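Local coordinates for entry-fusion complex associated protein OPG083 (Vaccinia virus, PDB 6CJ6), which serves in the poxvirus entry-fusion complex, which merges viral and cellular membranes and then opens a pore that admits the virion core into the host cytoplasm, at residues 13-16 against 17-20; 102-105 against 106-110. All coordinates share one frame; numbering follows the deposited sequence.

Interaction 1: 13-16 against 17-20. With PDO (1,3-propandiol), chain X.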
loop_
_atom_site.group_PDB
_atom_site.type_symbol
_atom_site.label_atom_id
_atom_site.label_comp_id
_atom_site.label_asym_id
_atom_site.label_seq_id
_atom_site.Cartn_x
_atom_site.Cartn_y
_atom_site.Cartn_z
ATOM N N LEU A 13 0.476 -2.553 9.890
ATOM C CA LEU A 13 -0.523 -1.702 10.526
ATOM C C LEU A 13 -1.307 -0.906 9.491
ATOM O O LEU A 13 -2.526 -0.736 9.621
ATOM C CB LEU A 13 0.145 -0.770 11.536
ATOM C CG LEU A 13 0.985 -1.459 12.612
ATOM C CD1 LEU A 13 1.481 -0.453 13.639
ATOM C CD2 LEU A 13 0.192 -2.573 13.280
ATOM N N PHE A 14 -0.628 -0.417 8.450
ATOM C CA PHE A 14 -1.306 0.368 7.424
ATOM C C PHE A 14 -2.324 -0.474 6.670
ATOM O O PHE A 14 -3.488 -0.080 6.520
ATOM C CB PHE A 14 -0.283 0.971 6.457
ATOM C CG PHE A 14 -0.882 1.466 5.166
ATOM C CD1 PHE A 14 -1.455 2.725 5.088
ATOM C CD2 PHE A 14 -0.872 0.670 4.030
ATOM C CE1 PHE A 14 -2.008 3.180 3.903
ATOM C CE2 PHE A 14 -1.424 1.117 2.846
ATOM C CZ PHE A 14 -1.994 2.376 2.781
ATOM N N ILE A 15 -1.904 -1.641 6.178
ATOM C CA ILE A 15 -2.789 -2.424 5.324
ATOM C C ILE A 15 -3.981 -2.950 6.114
ATOM O O ILE A 15 -5.103 -3.009 5.599
ATOM C CB ILE A 15 -2.020 -3.527 4.572
ATOM C CG1 ILE A 15 -2.883 -4.091 3.440
ATOM C CG2 ILE A 15 -1.575 -4.635 5.516
ATOM C CD1 ILE A 15 -3.304 -3.047 2.424
ATOM N N ASP A 16 -3.769 -3.319 7.380
ATOM C CA ASP A 16 -4.884 -3.765 8.210
ATOM C C ASP A 16 -5.913 -2.657 8.374
ATOM O O ASP A 16 -7.122 -2.908 8.316
ATOM C CB ASP A 16 -4.369 -4.236 9.569
ATOM C CG ASP A 16 -3.593 -5.534 9.479
ATOM O OD1 ASP A 16 -3.626 -6.166 8.403
ATOM O OD2 ASP A 16 -2.949 -5.919 10.478
ATOM N N SER A 17 -5.447 -1.420 8.571
ATOM C CA SER A 17 -6.349 -0.273 8.598
ATOM C C SER A 17 -7.012 -0.066 7.245
ATOM O O SER A 17 -8.222 0.174 7.163
ATOM C CB SER A 17 -5.569 0.981 8.992
ATOM O OG SER A 17 -6.323 2.152 8.729
ATOM N N TYR A 18 -6.228 -0.153 6.170
ATOM C CA TYR A 18 -6.756 0.123 4.839
ATOM C C TYR A 18 -7.762 -0.938 4.409
ATOM O O TYR A 18 -8.758 -0.622 3.748
ATOM C CB TYR A 18 -5.599 0.231 3.843
ATOM C CG TYR A 18 -6.015 0.569 2.433
ATOM C CD1 TYR A 18 -6.881 1.625 2.175
ATOM C CD2 TYR A 18 -5.525 -0.154 1.355
ATOM C CE1 TYR A 18 -7.257 1.940 0.885
ATOM C CE2 TYR A 18 -5.896 0.154 0.061
ATOM C CZ TYR A 18 -6.761 1.200 -0.167
ATOM O OH TYR A 18 -7.132 1.507 -1.454
ATOM N N LEU A 19 -7.529 -2.201 4.784
ATOM C CA LEU A 19 -8.446 -3.267 4.388
ATOM C C LEU A 19 -9.812 -3.107 5.049
ATOM O O LEU A 19 -10.841 -3.369 4.416
ATOM C CB LEU A 19 -7.840 -4.639 4.688
ATOM C CG LEU A 19 -6.659 -5.049 3.806
ATOM C CD1 LEU A 19 -6.051 -6.362 4.280
ATOM C CD2 LEU A 19 -7.080 -5.141 2.349
ATOM N N GLN A 20 -9.841 -2.687 6.318
ATOM C CA GLN A 20 -11.115 -2.424 6.986
ATOM C C GLN A 20 -11.940 -1.406 6.209
ATOM O O GLN A 20 -13.142 -1.597 5.986
ATOM C CB GLN A 20 -10.868 -1.909 8.404
ATOM C CG GLN A 20 -10.592 -2.972 9.447
ATOM C CD GLN A 20 -10.620 -2.401 10.854
ATOM O OE1 GLN A 20 -11.112 -1.297 11.074
ATOM N NE2 GLN A 20 -10.085 -3.149 11.812
HETATM C C1 PDO X . -7.369 0.517 12.317
HETATM O O1 PDO X . -6.463 -0.413 11.711
HETATM C C2 PDO X . -7.822 1.536 11.279
HETATM C C3 PDO X . -9.086 1.067 10.570
HETATM O O3 PDO X . -9.392 1.964 9.496
#
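F14 lays one face of its ring against the CB of Y18, one helical turn further on, with CZ of F14 4.3 Å from CB of Y18 and the contact set toward the rim. The F14 and Y18 ring planes differ by only 19°, yet with the ring centroids 5.8 Å apart the offset leaves little face-to-face stacking. The edge of the Y18 ring meets I15 instead: CD1 of I15 lies near the ring plane, 3.8 Å from CD2 of Y18. With CG1 of I15 anti to the backbone N (chi1 -166°), the same branch also reaches L19, where CG1 of I15 is 3.9 Å from CG of L19. This apolar, CB-branched residue thus serves two neighbours on a buried side that faces Q138 and V140 of strand 133-141. Y18 also touches M66 and S69 of helix 59-74, a setting that suits a large aromatic. The i to i+4 bonds tighten toward the middle: N of L19 is 2.7 Å from O of I15, whereas the bond from Q20 N to D16 O is weak. S17, small and polar, turns its OG to S69 and E72, and O3 of a bound 1,3-propanediol is hydrogen-bonded to both OG and O of S17. This is an amphipathic helix of the L1/F9 family fold, its buried side packed against strand 133-141 and helices 59-74 and 145-158.

Interaction 2: 102-105 against 106-110; sequences KLEK and NCNAY. With PDO (1,3-propandiol), chain Y; PGO (S-1,2-propanediol), chain B; MOH (methanol), chain C.
A chi1 of 175° turns CG of E104 away from the N atom of its own residue and the chain runs on extended, while N108 holds CG beside its own N (chi1 -74°); the two side chains thus lie side by side and point the same way. CG of E104 comes 3.7 Å from ND2 of N108, and the carboxylate and amide planes stand 74° apart. A water joins the two groups, donating to OE2 of E104 at 2.8 Å and accepting from ND2 of N108 at 2.8 Å. The other carboxylate oxygen, OE1, forms a salt bridge to R60 and takes a hydrogen bond from a methanol, so both carboxylate oxygens of this buried acid have partners. On an adjoining side of the helix, L103 sets CD1 4.0 Å from SG of C107, an apolar partner for a sulfur that is tied to C149 of helix 145-158. F63 of helix 59-74 touches L103, E104 and C107. The backbone bonds keep i to i+4 spacing, with N of N108 2.7 Å from O of E104. These are the first turns of an amphipathic helix, disulfide-bonded through its buried side to a neighbouring helix, with Y110 lining a site for 2-(2-methoxyethoxy)ethanol, probably from the crystallisation liquor.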
loop_
_atom_site.group_PDB
_atom_site.type_symbol
_atom_site.label_atom_id
_atom_site.label_comp_id
_atom_site.label_asym_id
_atom_site.label_seq_id
_atom_site.Cartn_x
_atom_site.Cartn_y
_atom_site.Cartn_z
ATOM N N LYS A 102 0.501 14.839 -3.547
ATOM C CA LYS A 102 1.496 14.717 -4.605
ATOM C C LYS A 102 1.686 13.264 -5.020
ATOM O O LYS A 102 1.922 12.979 -6.201
ATOM C CB LYS A 102 2.816 15.330 -4.138
ATOM C CG LYS A 102 4.040 14.926 -4.939
ATOM C CD LYS A 102 5.267 15.650 -4.414
ATOM C CE LYS A 102 6.547 14.920 -4.764
ATOM N NZ LYS A 102 7.706 15.552 -4.076
ATOM N N LEU A 103 1.579 12.334 -4.068
ATOM C CA LEU A 103 1.649 10.914 -4.403
ATOM C C LEU A 103 0.630 10.556 -5.476
ATOM O O LEU A 103 0.975 9.969 -6.507
ATOM C CB LEU A 103 1.417 10.073 -3.145
ATOM C CG LEU A 103 1.170 8.577 -3.387
ATOM C CD1 LEU A 103 2.408 7.910 -3.962
ATOM C CD2 LEU A 103 0.720 7.878 -2.115
ATOM N N GLU A 104 -0.633 10.933 -5.258
ATOM C CA GLU A 104 -1.692 10.573 -6.194
ATOM C C GLU A 104 -1.486 11.227 -7.555
ATOM O O GLU A 104 -1.697 10.594 -8.596
ATOM C CB GLU A 104 -3.050 10.952 -5.607
ATOM C CG GLU A 104 -4.218 10.740 -6.551
ATOM C CD GLU A 104 -5.553 10.860 -5.851
ATOM O OE1 GLU A 104 -5.571 11.279 -4.674
ATOM O OE2 GLU A 104 -6.580 10.527 -6.474
ATOM N N LYS A 105 -1.077 12.496 -7.572
ATOM C CA LYS A 105 -0.789 13.141 -8.848
ATOM C C LYS A 105 0.396 12.480 -9.539
ATOM O O LYS A 105 0.380 12.287 -10.760
ATOM C CB LYS A 105 -0.557 14.639 -8.645
ATOM C CG LYS A 105 -1.807 15.390 -8.212
ATOM C CD LYS A 105 -1.500 16.821 -7.830
ATOM C CE LYS A 105 -2.769 17.569 -7.415
ATOM N NZ LYS A 105 -2.457 18.909 -6.848
ATOM N N ASN A 106 1.429 12.119 -8.775
ATOM C CA ASN A 106 2.555 11.403 -9.362
ATOM C C ASN A 106 2.106 10.067 -9.943
ATOM O O ASN A 106 2.517 9.693 -11.047
ATOM C CB ASN A 106 3.649 11.203 -8.311
ATOM C CG ASN A 106 5.004 10.907 -8.924
ATOM O OD1 ASN A 106 5.661 11.800 -9.462
ATOM N ND2 ASN A 106 5.434 9.657 -8.838
ATOM N N CYS A 107 1.246 9.347 -9.221
ATOM C CA CYS A 107 0.727 8.080 -9.724
ATOM C C CYS A 107 -0.184 8.289 -10.928
ATOM O O CYS A 107 -0.068 7.578 -11.935
ATOM C CB CYS A 107 -0.006 7.331 -8.614
ATOM S SG CYS A 107 1.081 6.521 -7.429
ATOM N N ASN A 108 -1.108 9.255 -10.841
ATOM C CA ASN A 108 -1.979 9.547 -11.977
ATOM C C ASN A 108 -1.164 9.887 -13.220
ATOM O O ASN A 108 -1.524 9.493 -14.337
ATOM C CB ASN A 108 -2.931 10.699 -11.642
ATOM C CG ASN A 108 -4.050 10.304 -10.699
ATOM O OD1 ASN A 108 -4.290 9.127 -10.447
ATOM N ND2 ASN A 108 -4.760 11.304 -10.185
ATOM N N ALA A 109 -0.054 10.612 -13.045
ATOM C CA ALA A 109 0.778 10.986 -14.187
ATOM C C ALA A 109 1.534 9.784 -14.737
ATOM O O ALA A 109 1.739 9.673 -15.951
ATOM C CB ALA A 109 1.752 12.092 -13.789
ATOM N N TYR A 110 1.969 8.881 -13.857
ATOM C CA TYR A 110 2.630 7.665 -14.315
ATOM C C TYR A 110 1.684 6.820 -15.158
ATOM O O TYR A 110 2.106 6.163 -16.116
ATOM C CB TYR A 110 3.160 6.880 -13.116
ATOM C CG TYR A 110 2.967 5.380 -13.196
ATOM C CD1 TYR A 110 3.899 4.572 -13.833
ATOM C CD2 TYR A 110 1.860 4.773 -12.614
ATOM C CE1 TYR A 110 3.726 3.200 -13.900
ATOM C CE2 TYR A 110 1.676 3.405 -12.679
ATOM C CZ TYR A 110 2.612 2.623 -13.321
ATOM O OH TYR A 110 2.429 1.261 -13.382
HETATM C C1 PDO Y . -2.987 12.016 -14.640
HETATM O O1 PDO Y . -4.195 12.377 -15.318
HETATM C C2 PDO Y . -2.185 13.274 -14.327
HETATM C C3 PDO Y . -1.502 13.161 -12.969
HETATM O O3 PDO Y . -1.135 14.468 -12.511
HETATM C C1 PGO B . 2.000 16.871 -0.327
HETATM C C2 PGO B . 3.469 16.581 -0.120
HETATM C C3 PGO B . 3.795 17.504 0.979
HETATM O O1 PGO B . 1.211 16.797 -1.500
HETATM O O2 PGO B . 4.374 16.831 -1.213
HETATM C C MOH C . -5.336 11.631 -1.476
HETATM O O MOH C . -4.350 11.755 -2.480
HETATM O O HOH W 1 -7.092 12.036 -8.778
#

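After the short strand 5-6 the chain enters helix 10-24, where interaction 1 joins successive turns; it then passes through strands 36-41, 43-44 and 47-53 and helices 59-74 and 79-89 before interaction 2 opens helix 102-113. Each contact is local and closes no long loop, and the two follow in series, neither nesting nor crossing. The centres of interaction 1 and interaction 2 are about 21 Å apart, on opposite sides of the chain's centre. Between interaction 1 and interaction 2 the nearest atoms are about 8 Å apart. Helices 59-74 and 145-158 are touched by side chains of both, so residues 13-20 and 102-110 are joined indirectly, through these two helices, with residues 13-20 also resting on strand 133-141.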